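Local coordinates for protein (CD58) (Homo sapiens, PDB 1CCZ) that binds the lymphocyte receptor CD2, probably through the N-terminal of its two immunoglobulin-like domains, and so probably mediates cell adhesion, at residues A[3-8]-A[13-18]; A[75-80]-A[84-89]; A[101-106]-A[141-146]; A[108-113]-A[148-153]. All coordinates share one frame; numbering follows the deposited sequence. Where two conformers were deposited one is given.

Contact 1 of 4, residues A[3-8]-A[13-18]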
# COMPACT_ATOMS: atom_id res chain seq x y z
N GLN A 3 -12.58 3.58 -6.52
CA GLN A 3 -12.08 2.70 -5.48
C GLN A 3 -10.61 2.92 -5.26
O GLN A 3 -9.86 3.14 -6.22
CB GLN A 3 -12.32 1.25 -5.86
CG GLN A 3 -13.31 0.55 -5.00
CD GLN A 3 -12.74 -0.72 -4.40
OE1 GLN A 3 -12.41 -0.75 -3.21
NE2 GLN A 3 -12.61 -1.77 -5.21
N GLN A 4 -10.21 2.89 -4.00
CA GLN A 4 -8.81 3.07 -3.63
C GLN A 4 -8.23 1.69 -3.44
O GLN A 4 -8.77 0.89 -2.67
CB GLN A 4 -8.71 3.87 -2.33
CG GLN A 4 -9.32 5.24 -2.43
CD GLN A 4 -8.33 6.27 -2.94
OE1 GLN A 4 -8.51 6.85 -4.02
NE2 GLN A 4 -7.27 6.50 -2.16
N ILE A 5 -7.14 1.39 -4.14
CA ILE A 5 -6.51 0.07 -4.03
C ILE A 5 -5.04 0.24 -3.67
O ILE A 5 -4.34 1.08 -4.22
CB ILE A 5 -6.64 -0.73 -5.38
CG1 ILE A 5 -8.11 -0.78 -5.82
CG2 ILE A 5 -6.13 -2.15 -5.19
CD1 ILE A 5 -8.94 -1.79 -5.07
N TYR A 6 -4.59 -0.58 -2.72
CA TYR A 6 -3.22 -0.52 -2.26
C TYR A 6 -2.48 -1.81 -2.56
O TYR A 6 -2.84 -2.86 -2.05
CB TYR A 6 -3.22 -0.23 -0.75
CG TYR A 6 -3.96 1.06 -0.44
CD1 TYR A 6 -3.34 2.29 -0.65
CD2 TYR A 6 -5.29 1.04 -0.03
CE1 TYR A 6 -4.03 3.48 -0.47
CE2 TYR A 6 -6.00 2.23 0.16
CZ TYR A 6 -5.37 3.45 -0.07
OH TYR A 6 -6.07 4.64 0.06
N GLY A 7 -1.46 -1.72 -3.40
CA GLY A 7 -0.71 -2.91 -3.74
C GLY A 7 0.73 -2.81 -3.30
O GLY A 7 1.20 -1.73 -2.95
N VAL A 8 1.43 -3.94 -3.32
CA VAL A 8 2.82 -3.98 -2.91
C VAL A 8 3.72 -4.21 -4.10
O VAL A 8 3.37 -4.98 -5.00
CB VAL A 8 3.08 -5.10 -1.92
CG1 VAL A 8 4.47 -4.98 -1.34
CG2 VAL A 8 2.06 -5.05 -0.84
N VAL A 13 -2.58 -7.12 -7.65
CA VAL A 13 -3.86 -6.64 -7.15
C VAL A 13 -4.91 -7.00 -8.18
O VAL A 13 -4.59 -7.24 -9.34
CB VAL A 13 -3.92 -5.10 -7.00
CG1 VAL A 13 -3.11 -4.66 -5.81
CG2 VAL A 13 -3.44 -4.44 -8.29
N THR A 14 -6.16 -7.04 -7.74
CA THR A 14 -7.26 -7.31 -8.63
C THR A 14 -8.29 -6.19 -8.46
O THR A 14 -8.67 -5.86 -7.34
CB THR A 14 -7.91 -8.65 -8.30
OG1 THR A 14 -7.00 -9.70 -8.63
CG2 THR A 14 -9.20 -8.83 -9.10
N PHE A 15 -8.68 -5.57 -9.57
CA PHE A 15 -9.68 -4.51 -9.56
C PHE A 15 -10.99 -5.27 -9.76
O PHE A 15 -11.33 -5.65 -10.89
CB PHE A 15 -9.44 -3.54 -10.71
CG PHE A 15 -8.15 -2.75 -10.61
CD1 PHE A 15 -7.55 -2.50 -9.37
CD2 PHE A 15 -7.52 -2.27 -11.75
CE1 PHE A 15 -6.35 -1.77 -9.29
CE2 PHE A 15 -6.32 -1.55 -11.68
CZ PHE A 15 -5.74 -1.30 -10.45
N HIS A 16 -11.71 -5.51 -8.67
CA HIS A 16 -12.97 -6.24 -8.71
C HIS A 16 -14.12 -5.41 -9.24
O HIS A 16 -14.43 -4.33 -8.72
CB HIS A 16 -13.31 -6.78 -7.33
CG HIS A 16 -12.34 -7.82 -6.83
ND1 HIS A 16 -12.37 -9.13 -7.27
CD2 HIS A 16 -11.31 -7.73 -5.96
CE1 HIS A 16 -11.39 -9.80 -6.69
NE2 HIS A 16 -10.73 -8.97 -5.89
N VAL A 17 -14.75 -5.92 -10.30
CA VAL A 17 -15.85 -5.24 -10.93
C VAL A 17 -17.11 -6.05 -10.73
O VAL A 17 -17.12 -7.25 -10.99
CB VAL A 17 -15.61 -5.08 -12.44
CG1 VAL A 17 -16.86 -4.59 -13.12
CG2 VAL A 17 -14.48 -4.11 -12.68
N PRO A 18 -18.19 -5.41 -10.23
CA PRO A 18 -19.51 -6.02 -9.97
C PRO A 18 -19.91 -7.06 -11.03
O PRO A 18 -20.17 -6.73 -12.19
CB PRO A 18 -20.46 -4.82 -9.97
CG PRO A 18 -19.57 -3.57 -9.99
CD PRO A 18 -18.15 -3.99 -9.83
O HOH W 1 -11.25 -4.15 -5.97
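I5 divides its branches between V13 and F15. A chi1 of -53° sets CG1 beside the backbone N and leaves CG2 anti to it, where I5 CG2 meets V13 CG1 at 4.0 Å. CG1, on the other branch, lies beside the F15 ring, 4.0 Å from F15 CD1, and reaches CE1 at a similar range. It approaches that ring at a slant. V13 points toward strand 3-8 and puts CG1 between two neighbours: besides I5 it packs on the backbone of G7, with V13 CG1 only 3.6 Å from G7 CA. This brings the chains closer at the G7 end, where the CA atoms of G7 and V13 are 6.0 Å apart, than at I5 and F15, whose CA atoms are 7.8 Å apart. The two strands run nearly antiparallel, at 161°, but belong to different sheets. Strand 2-8 runs parallel to strand 86-93 at one border of the larger sheet, as the A' strand does beside G in V-set immunoglobulin domains, while strand 13-15 pairs with strand 62-64 in the facing sheet. The rings of Y75 and F88 also meet F15, drawing it into the domain core. Farther along, a water accepts a bond from H16 N at 3.1 Å and a weak one from Q3 NE2.

Contact 2 of 4, residues A[75-80]-A[84-89]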
# COMPACT_ATOMS: atom_id res chain seq x y z
N TYR A 75 -7.02 3.88 -12.98
CA TYR A 75 -7.39 2.94 -14.03
C TYR A 75 -8.89 3.01 -14.17
O TYR A 75 -9.62 3.19 -13.19
CB TYR A 75 -6.99 1.51 -13.64
CG TYR A 75 -5.51 1.25 -13.61
CD1 TYR A 75 -4.70 1.81 -12.60
CD2 TYR A 75 -4.90 0.45 -14.58
CE1 TYR A 75 -3.32 1.56 -12.56
CE2 TYR A 75 -3.52 0.20 -14.54
CZ TYR A 75 -2.74 0.76 -13.53
OH TYR A 75 -1.40 0.49 -13.47
N GLU A 76 -9.35 2.89 -15.42
CA GLU A 76 -10.77 2.96 -15.71
C GLU A 76 -11.21 1.77 -16.58
O GLU A 76 -10.50 1.38 -17.51
CB GLU A 76 -11.09 4.29 -16.41
CG GLU A 76 -10.34 5.49 -15.84
CD GLU A 76 -8.96 5.71 -16.49
OE1 GLU A 76 -8.79 5.32 -17.66
OE2 GLU A 76 -8.05 6.27 -15.82
N MET A 77 -12.36 1.20 -16.26
CA MET A 77 -12.90 0.08 -17.00
C MET A 77 -14.11 0.53 -17.79
O MET A 77 -14.95 1.25 -17.26
CB MET A 77 -13.36 -1.01 -16.05
CG MET A 77 -13.74 -2.31 -16.73
SD MET A 77 -15.42 -2.86 -16.34
CE MET A 77 -16.33 -1.77 -17.42
N GLU A 78 -14.21 0.14 -19.05
CA GLU A 78 -15.40 0.48 -19.80
C GLU A 78 -15.88 -0.73 -20.55
O GLU A 78 -15.07 -1.56 -20.99
CB GLU A 78 -15.17 1.63 -20.77
CG GLU A 78 -13.91 1.57 -21.54
CD GLU A 78 -13.85 2.70 -22.54
OE1 GLU A 78 -14.70 2.70 -23.46
OE2 GLU A 78 -12.98 3.59 -22.42
N SER A 79 -17.20 -0.83 -20.66
CA SER A 79 -17.86 -1.93 -21.36
C SER A 79 -19.08 -1.31 -22.04
O SER A 79 -19.72 -0.44 -21.46
CB SER A 79 -18.30 -2.98 -20.35
OG SER A 79 -18.60 -4.19 -21.02
N PRO A 80 -19.41 -1.75 -23.28
CA PRO A 80 -20.56 -1.19 -24.01
C PRO A 80 -21.89 -1.09 -23.27
O PRO A 80 -22.55 -0.05 -23.35
CB PRO A 80 -20.65 -2.05 -25.25
CG PRO A 80 -19.27 -2.57 -25.45
CD PRO A 80 -18.75 -2.81 -24.06
N ASP A 84 -22.22 3.71 -16.40
CA ASP A 84 -21.27 4.41 -15.56
C ASP A 84 -19.81 3.94 -15.54
O ASP A 84 -19.47 2.79 -15.88
CB ASP A 84 -21.80 4.43 -14.13
CG ASP A 84 -22.72 3.27 -13.84
OD1 ASP A 84 -22.52 2.18 -14.43
OD2 ASP A 84 -23.65 3.44 -13.02
N THR A 85 -18.98 4.87 -15.10
CA THR A 85 -17.55 4.67 -14.99
C THR A 85 -17.19 3.68 -13.88
O THR A 85 -17.97 3.46 -12.94
CB THR A 85 -16.83 6.02 -14.68
OG1 THR A 85 -16.92 6.31 -13.28
CG2 THR A 85 -17.48 7.17 -15.46
N MET A 86 -16.01 3.08 -14.02
CA MET A 86 -15.48 2.17 -13.02
C MET A 86 -14.06 2.67 -12.93
O MET A 86 -13.22 2.39 -13.80
CB MET A 86 -15.52 0.73 -13.51
CG MET A 86 -16.91 0.18 -13.63
SD MET A 86 -17.49 -0.58 -12.11
CE MET A 86 -15.97 -1.01 -11.30
N LYS A 87 -13.81 3.47 -11.89
CA LYS A 87 -12.51 4.07 -11.66
C LYS A 87 -11.85 3.44 -10.45
O LYS A 87 -12.51 3.19 -9.44
CB LYS A 87 -12.64 5.58 -11.44
CG LYS A 87 -12.63 6.39 -12.72
CD LYS A 87 -13.76 7.43 -12.73
CE LYS A 87 -13.36 8.73 -12.02
NZ LYS A 87 -13.73 8.78 -10.55
N PHE A 88 -10.55 3.18 -10.56
CA PHE A 88 -9.79 2.59 -9.48
C PHE A 88 -8.48 3.34 -9.39
O PHE A 88 -7.79 3.47 -10.40
CB PHE A 88 -9.46 1.12 -9.77
CG PHE A 88 -10.65 0.22 -9.77
CD1 PHE A 88 -11.49 0.14 -10.89
CD2 PHE A 88 -10.93 -0.58 -8.67
CE1 PHE A 88 -12.59 -0.71 -10.90
CE2 PHE A 88 -12.03 -1.45 -8.67
CZ PHE A 88 -12.86 -1.51 -9.78
N PHE A 89 -8.13 3.87 -8.21
CA PHE A 89 -6.82 4.51 -8.11
C PHE A 89 -5.95 3.55 -7.30
O PHE A 89 -6.25 3.20 -6.15
CB PHE A 89 -6.85 5.94 -7.51
CG PHE A 89 -8.13 6.70 -7.86
CD1 PHE A 89 -9.36 6.19 -7.47
CD2 PHE A 89 -8.12 7.81 -8.69
CE1 PHE A 89 -10.53 6.77 -7.91
CE2 PHE A 89 -9.29 8.39 -9.13
CZ PHE A 89 -10.50 7.87 -8.75
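Y75 and F88 stand side by side on the same face of the sheet, and each turns a ring edge to the other's backbone: F88 O lies near the plane of the Y75 ring, and Y75 O near that of F88. This is the hairpin of strands 73-78 and 86-93, corresponding to F and G of a V-set immunoglobulin fold. Y75 OH bonds to D71 O, the tyrosine corner familiar from F strands of this fold, which fixes the far end of the ring. Y75 and F88 form an antiparallel hydrogen-bonded pair. Y75 N gives to F88 O at 2.7 Å, and F88 N returns a bond to Y75 O at 2.8 Å. One step on, M77 N binds M86 O at 2.9 Å. The same M86 O receives a CA-H...O contact from E76 CA at 3.2 Å. On the core side, M77 CB and M86 CB meet at 3.8 Å before the thioether chains part, since M77 CG is anti to its backbone N (chi1 -171°) and M86 CG is anti to its carbonyl carbon. E76 and K87, a non-hydrogen-bonded pair, point to the other face, consistent with the charged surface through which this domain of CD58 is known to bind CD2. There the aliphatic stems touch, E76 CG lying 4.0 Å from K87 CG.

Contact 3 of 4, residues A[101-106]-A[141-146]. With NAG (2-acetamido-2-deoxy-beta-D-glucopyranose), chain D.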
# COMPACT_ATOMS: atom_id res chain seq x y z
N ILE A 101 15.18 1.23 17.43
CA ILE A 101 15.01 2.14 18.55
C ILE A 101 16.37 2.41 19.21
O ILE A 101 17.14 1.49 19.45
CB ILE A 101 14.07 1.54 19.61
CG1 ILE A 101 12.66 1.38 19.04
CG2 ILE A 101 14.08 2.42 20.86
CD1 ILE A 101 11.72 0.66 19.98
N TYR A 102 16.67 3.68 19.47
CA TYR A 102 17.91 4.02 20.17
C TYR A 102 17.64 5.25 21.04
O TYR A 102 16.59 5.87 20.93
CB TYR A 102 19.06 4.22 19.20
CG TYR A 102 18.85 5.29 18.19
CD1 TYR A 102 18.24 5.01 16.97
CD2 TYR A 102 19.32 6.57 18.42
CE1 TYR A 102 18.12 6.01 15.98
CE2 TYR A 102 19.21 7.57 17.46
CZ TYR A 102 18.61 7.29 16.24
OH TYR A 102 18.55 8.29 15.30
N TRP A 103 18.56 5.59 21.94
CA TRP A 103 18.32 6.72 22.82
C TRP A 103 19.56 7.43 23.28
O TRP A 103 20.68 6.94 23.10
CB TRP A 103 17.57 6.24 24.06
CG TRP A 103 18.34 5.18 24.80
CD1 TRP A 103 19.34 5.37 25.71
CD2 TRP A 103 18.19 3.76 24.66
NE1 TRP A 103 19.83 4.16 26.15
CE2 TRP A 103 19.15 3.15 25.52
CE3 TRP A 103 17.35 2.94 23.90
CZ2 TRP A 103 19.29 1.76 25.63
CZ3 TRP A 103 17.49 1.55 24.01
CH2 TRP A 103 18.45 0.98 24.87
N GLU A 104 19.34 8.59 23.89
CA GLU A 104 20.40 9.42 24.46
C GLU A 104 20.01 9.62 25.93
O GLU A 104 19.02 10.29 26.22
CB GLU A 104 20.45 10.76 23.73
CG GLU A 104 21.39 11.74 24.35
CD GLU A 104 22.75 11.14 24.58
OE1 GLU A 104 23.36 10.67 23.59
OE2 GLU A 104 23.21 11.13 25.74
N CYS A 105 20.76 9.04 26.85
CA CYS A 105 20.41 9.13 28.27
C CYS A 105 20.46 10.53 28.84
O CYS A 105 19.57 10.91 29.61
CB CYS A 105 21.33 8.23 29.11
SG CYS A 105 21.05 6.44 28.90
N SER A 106 21.49 11.28 28.46
CA SER A 106 21.70 12.64 28.96
C SER A 106 20.48 13.56 28.83
O SER A 106 20.10 14.22 29.80
CB SER A 106 22.92 13.25 28.27
OG SER A 106 22.60 13.64 26.95
N TYR A 141 11.35 11.27 20.98
CA TYR A 141 10.44 11.51 22.09
C TYR A 141 11.23 11.66 23.38
O TYR A 141 12.11 10.85 23.67
CB TYR A 141 9.44 10.35 22.20
CG TYR A 141 8.65 10.33 23.48
CD1 TYR A 141 7.43 11.01 23.60
CD2 TYR A 141 9.11 9.61 24.59
CE1 TYR A 141 6.69 10.97 24.79
CE2 TYR A 141 8.39 9.57 25.77
CZ TYR A 141 7.19 10.25 25.87
OH TYR A 141 6.48 10.17 27.06
N GLN A 142 10.93 12.71 24.13
CA GLN A 142 11.61 12.96 25.40
C GLN A 142 10.78 12.23 26.46
O GLN A 142 9.62 12.57 26.69
CB GLN A 142 11.66 14.45 25.68
CG GLN A 142 13.00 15.09 25.37
CD GLN A 142 13.47 15.99 26.49
OE1 GLN A 142 12.68 16.79 27.03
NE2 GLN A 142 14.73 15.88 26.87
N TRP A 143 11.36 11.20 27.09
CA TRP A 143 10.57 10.45 28.06
C TRP A 143 10.44 11.09 29.44
O TRP A 143 11.29 11.88 29.87
CB TRP A 143 11.08 9.00 28.17
CG TRP A 143 12.43 8.82 28.81
CD1 TRP A 143 12.73 8.89 30.15
CD2 TRP A 143 13.67 8.52 28.14
NE1 TRP A 143 14.06 8.65 30.36
CE2 TRP A 143 14.67 8.42 29.15
CE3 TRP A 143 14.03 8.33 26.80
CZ2 TRP A 143 16.02 8.14 28.86
CZ3 TRP A 143 15.36 8.05 26.50
CH2 TRP A 143 16.34 7.95 27.53
N THR A 144 9.35 10.76 30.11
CA THR A 144 9.10 11.29 31.43
C THR A 144 9.38 10.19 32.45
O THR A 144 9.74 10.47 33.58
CB THR A 144 7.64 11.77 31.56
OG1 THR A 144 6.74 10.64 31.59
CG2 THR A 144 7.29 12.65 30.38
N ASN A 145 9.22 8.93 32.02
CA ASN A 145 9.47 7.79 32.90
C ASN A 145 9.90 6.55 32.12
O ASN A 145 9.74 6.48 30.90
CB ASN A 145 8.21 7.46 33.68
CG ASN A 145 7.21 6.70 32.87
OD1 ASN A 145 7.25 5.48 32.81
ND2 ASN A 145 6.30 7.42 32.22
N LEU A 146 10.46 5.58 32.85
CA LEU A 146 10.92 4.34 32.24
C LEU A 146 10.31 3.14 32.95
O LEU A 146 10.96 2.12 33.15
CB LEU A 146 12.45 4.28 32.28
CG LEU A 146 13.11 5.37 31.43
CD1 LEU A 146 14.61 5.28 31.56
CD2 LEU A 146 12.71 5.23 29.97
C1 NAG D . 19.88 15.29 22.94
C2 NAG D . 20.29 14.31 21.83
C3 NAG D . 20.02 14.97 20.48
C4 NAG D . 18.55 15.44 20.39
C5 NAG D . 18.16 16.27 21.62
C6 NAG D . 16.67 16.54 21.65
C7 NAG D . 22.70 14.64 22.21
C8 NAG D . 24.09 14.01 22.23
N2 NAG D . 21.67 13.84 21.90
O3 NAG D . 20.29 14.04 19.44
O4 NAG D . 18.36 16.21 19.22
O5 NAG D . 18.48 15.58 22.84
O6 NAG D . 16.26 16.99 22.93
O7 NAG D . 22.58 15.84 22.47
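W103 meets W143 through its CB, not through a ring stack: W103 CB sits at the edge of the W143 indole, near its plane, 3.8 Å from W143 CZ3. A chi1 of 58° turns the W103 ring off, so that its far end leads away from W143 while CB makes the contact. E104 follows with its backbone, E104 O being 3.8 Å from W143 CH2 on an oblique approach. Its side chain leads away to the glycan, where E104 CG comes within 3.2 Å of NAG N2. C105 adds only CA, 4.3 Å from W143 CH2, while its sulfur bonds to that of C169. At S106 the chain turns, and E104 OE2 takes bonds from S106 N and, at 2.9 Å, from S106 OG, arriving from opposite faces of the carboxylate. Strands 100-104 and 138-142 are the two borders of a three-strand sheet in the C2-set domain, so W143 has to span strand 109-113 to reach across. L146 CD2 lies 3.6 Å above one indole face. The link between the segments is thus made by van der Waals contact at the benzo end of W143, whereas directional bonding stays within the turn 104-106.

Contact 4 of 4, residues A[108-113]-A[148-153]. With NAG (2-acetamido-2-deoxy-beta-D-glucopyranose), chain D.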
# COMPACT_ATOMS: atom_id res chain seq x y z
N ALA A 108 17.44 12.36 27.96
CA ALA A 108 16.28 11.47 27.98
C ALA A 108 15.47 11.49 26.69
O ALA A 108 14.24 11.58 26.72
CB ALA A 108 15.39 11.80 29.16
N THR A 109 16.16 11.40 25.57
CA THR A 109 15.49 11.38 24.27
C THR A 109 15.61 10.02 23.61
O THR A 109 16.70 9.50 23.42
CB THR A 109 16.11 12.40 23.31
OG1 THR A 109 16.02 13.70 23.89
CG2 THR A 109 15.38 12.37 21.97
N LEU A 110 14.46 9.47 23.24
CA LEU A 110 14.35 8.18 22.58
C LEU A 110 14.02 8.44 21.11
O LEU A 110 13.17 9.27 20.81
CB LEU A 110 13.23 7.40 23.26
CG LEU A 110 12.48 6.16 22.77
CD1 LEU A 110 12.26 6.17 21.28
CD2 LEU A 110 13.25 4.95 23.22
N THR A 111 14.69 7.75 20.19
CA THR A 111 14.40 7.92 18.77
C THR A 111 14.05 6.58 18.14
O THR A 111 14.65 5.56 18.48
CB THR A 111 15.57 8.48 17.99
OG1 THR A 111 15.89 9.77 18.48
CG2 THR A 111 15.22 8.57 16.50
N CYS A 112 13.08 6.60 17.24
CA CYS A 112 12.67 5.41 16.52
C CYS A 112 12.82 5.76 15.04
O CYS A 112 12.55 6.89 14.64
CB CYS A 112 11.21 5.06 16.82
SG CYS A 112 10.70 3.66 15.77
N GLU A 113 13.26 4.81 14.22
CA GLU A 113 13.40 5.07 12.80
C GLU A 113 13.15 3.79 12.03
O GLU A 113 13.16 2.70 12.59
CB GLU A 113 14.78 5.61 12.50
CG GLU A 113 15.88 4.61 12.72
CD GLU A 113 17.14 4.99 11.96
OE1 GLU A 113 17.61 6.13 12.12
OE2 GLU A 113 17.65 4.15 11.19
N ALA A 148 8.03 1.22 31.81
CA ALA A 148 7.72 0.16 30.87
C ALA A 148 8.59 0.31 29.63
O ALA A 148 9.11 1.39 29.36
CB ALA A 148 6.26 0.21 30.48
N PRO A 149 8.79 -0.78 28.88
CA PRO A 149 9.61 -0.66 27.67
C PRO A 149 8.85 0.15 26.61
O PRO A 149 7.66 0.40 26.74
CB PRO A 149 9.83 -2.11 27.23
CG PRO A 149 8.76 -2.89 27.89
CD PRO A 149 8.34 -2.16 29.13
N PHE A 150 9.56 0.56 25.57
CA PHE A 150 8.94 1.32 24.48
C PHE A 150 8.70 0.41 23.29
O PHE A 150 9.50 -0.48 23.00
CB PHE A 150 9.85 2.45 24.06
CG PHE A 150 9.90 3.56 25.04
CD1 PHE A 150 8.93 4.56 25.02
CD2 PHE A 150 10.92 3.63 25.98
CE1 PHE A 150 8.97 5.60 25.94
CE2 PHE A 150 10.98 4.67 26.91
CZ PHE A 150 9.99 5.66 26.88
N LYS A 151 7.58 0.61 22.61
CA LYS A 151 7.29 -0.16 21.42
C LYS A 151 7.11 0.85 20.31
O LYS A 151 6.39 1.85 20.47
CB LYS A 151 6.02 -0.97 21.56
CG LYS A 151 5.60 -1.67 20.28
CD LYS A 151 4.50 -2.66 20.60
CE LYS A 151 3.93 -3.30 19.35
NZ LYS A 151 2.70 -2.61 18.87
N CYS A 152 7.80 0.61 19.21
CA CYS A 152 7.69 1.48 18.05
C CYS A 152 7.18 0.64 16.92
O CYS A 152 7.69 -0.44 16.64
CB CYS A 152 9.02 2.08 17.68
SG CYS A 152 8.81 3.25 16.31
N LYS A 153 6.14 1.14 16.26
CA LYS A 153 5.56 0.42 15.15
C LYS A 153 5.68 1.25 13.88
O LYS A 153 5.43 2.45 13.87
CB LYS A 153 4.10 0.15 15.46
CG LYS A 153 3.38 -0.58 14.38
CD LYS A 153 1.89 -0.58 14.65
CE LYS A 153 1.59 -1.19 16.01
NZ LYS A 153 0.15 -1.60 16.10
C1 NAG D . 19.88 15.29 22.94
C2 NAG D . 20.29 14.31 21.83
C3 NAG D . 20.02 14.97 20.48
C4 NAG D . 18.55 15.44 20.39
C5 NAG D . 18.16 16.27 21.62
C6 NAG D . 16.67 16.54 21.65
C7 NAG D . 22.70 14.64 22.21
C8 NAG D . 24.09 14.01 22.23
N2 NAG D . 21.67 13.84 21.90
O3 NAG D . 20.29 14.04 19.44
O4 NAG D . 18.36 16.21 19.22
O5 NAG D . 18.48 15.58 22.84
O6 NAG D . 16.26 16.99 22.93
O7 NAG D . 22.58 15.84 22.47
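C112 and C152 are joined covalently, C112 SG to C152 SG at 2.0 Å, and the disulfide torsion of -88° sets the two CB-SG bonds almost at right angles about the sulfur bridge. Each SG extends anti to the backbone N of its own residue (chi1 175° and -176°), so both side chains reach straight from their strands into the interior. This is the intersheet disulfide of immunoglobulin domains, tying strand 109-113 to strand 150-156 in the positions of B and F. Apolar packing comes two residues earlier in each strand. L110 lies over one face of the F150 ring, its CG 4.3 Å above the plane and over the centre, while L110 CD2 touches F150 CD2 at 3.8 Å. The two side chains slide past each other in opposite directions, so the leucine overlaps the flat of the phenyl group. Polar contacts belong to the outward side of strand 109-113. NAG O6 donates a weak bond of 3.4 Å to T109 OG1, which is also hydrogen-bonded to N107 OD1; N107 begins the sequon N-A-T and probably carries this sugar. A108 and T109 both face E104, fitting a G1 beta bulge where strand 109-113 begins. Within the sandwich, L122 of strand 121-126 packs on both cysteines, and W143 touches both L110 and F150. Strand 109-113 lies between strands 100-104 and 138-142 in its sheet, and strand 150-156 between 121-126 and 159-165 in the other.

Contacts 1 and 4 both bridge the two sheets of a sandwich, one in each immunoglobulin-like domain, but contact 1 relies on aliphatic and aromatic packing where contact 4 adds a covalent bond. Contact 2 is instead a pairing within one sheet, the one contact whose two segments are joined by backbone hydrogen bonds, and it adjoins contact 1 through Q3 O to F89 N (2.7 Å) and through F15. Contact 3 lies at the surface, while the other three are buried; it shares a sheet with contact 4, whose strand 109-113 runs between its two segments, and both touch the same sugar. The centres of contacts 2 and 3 are about 51 Å apart, on opposite sides of the chain's centre.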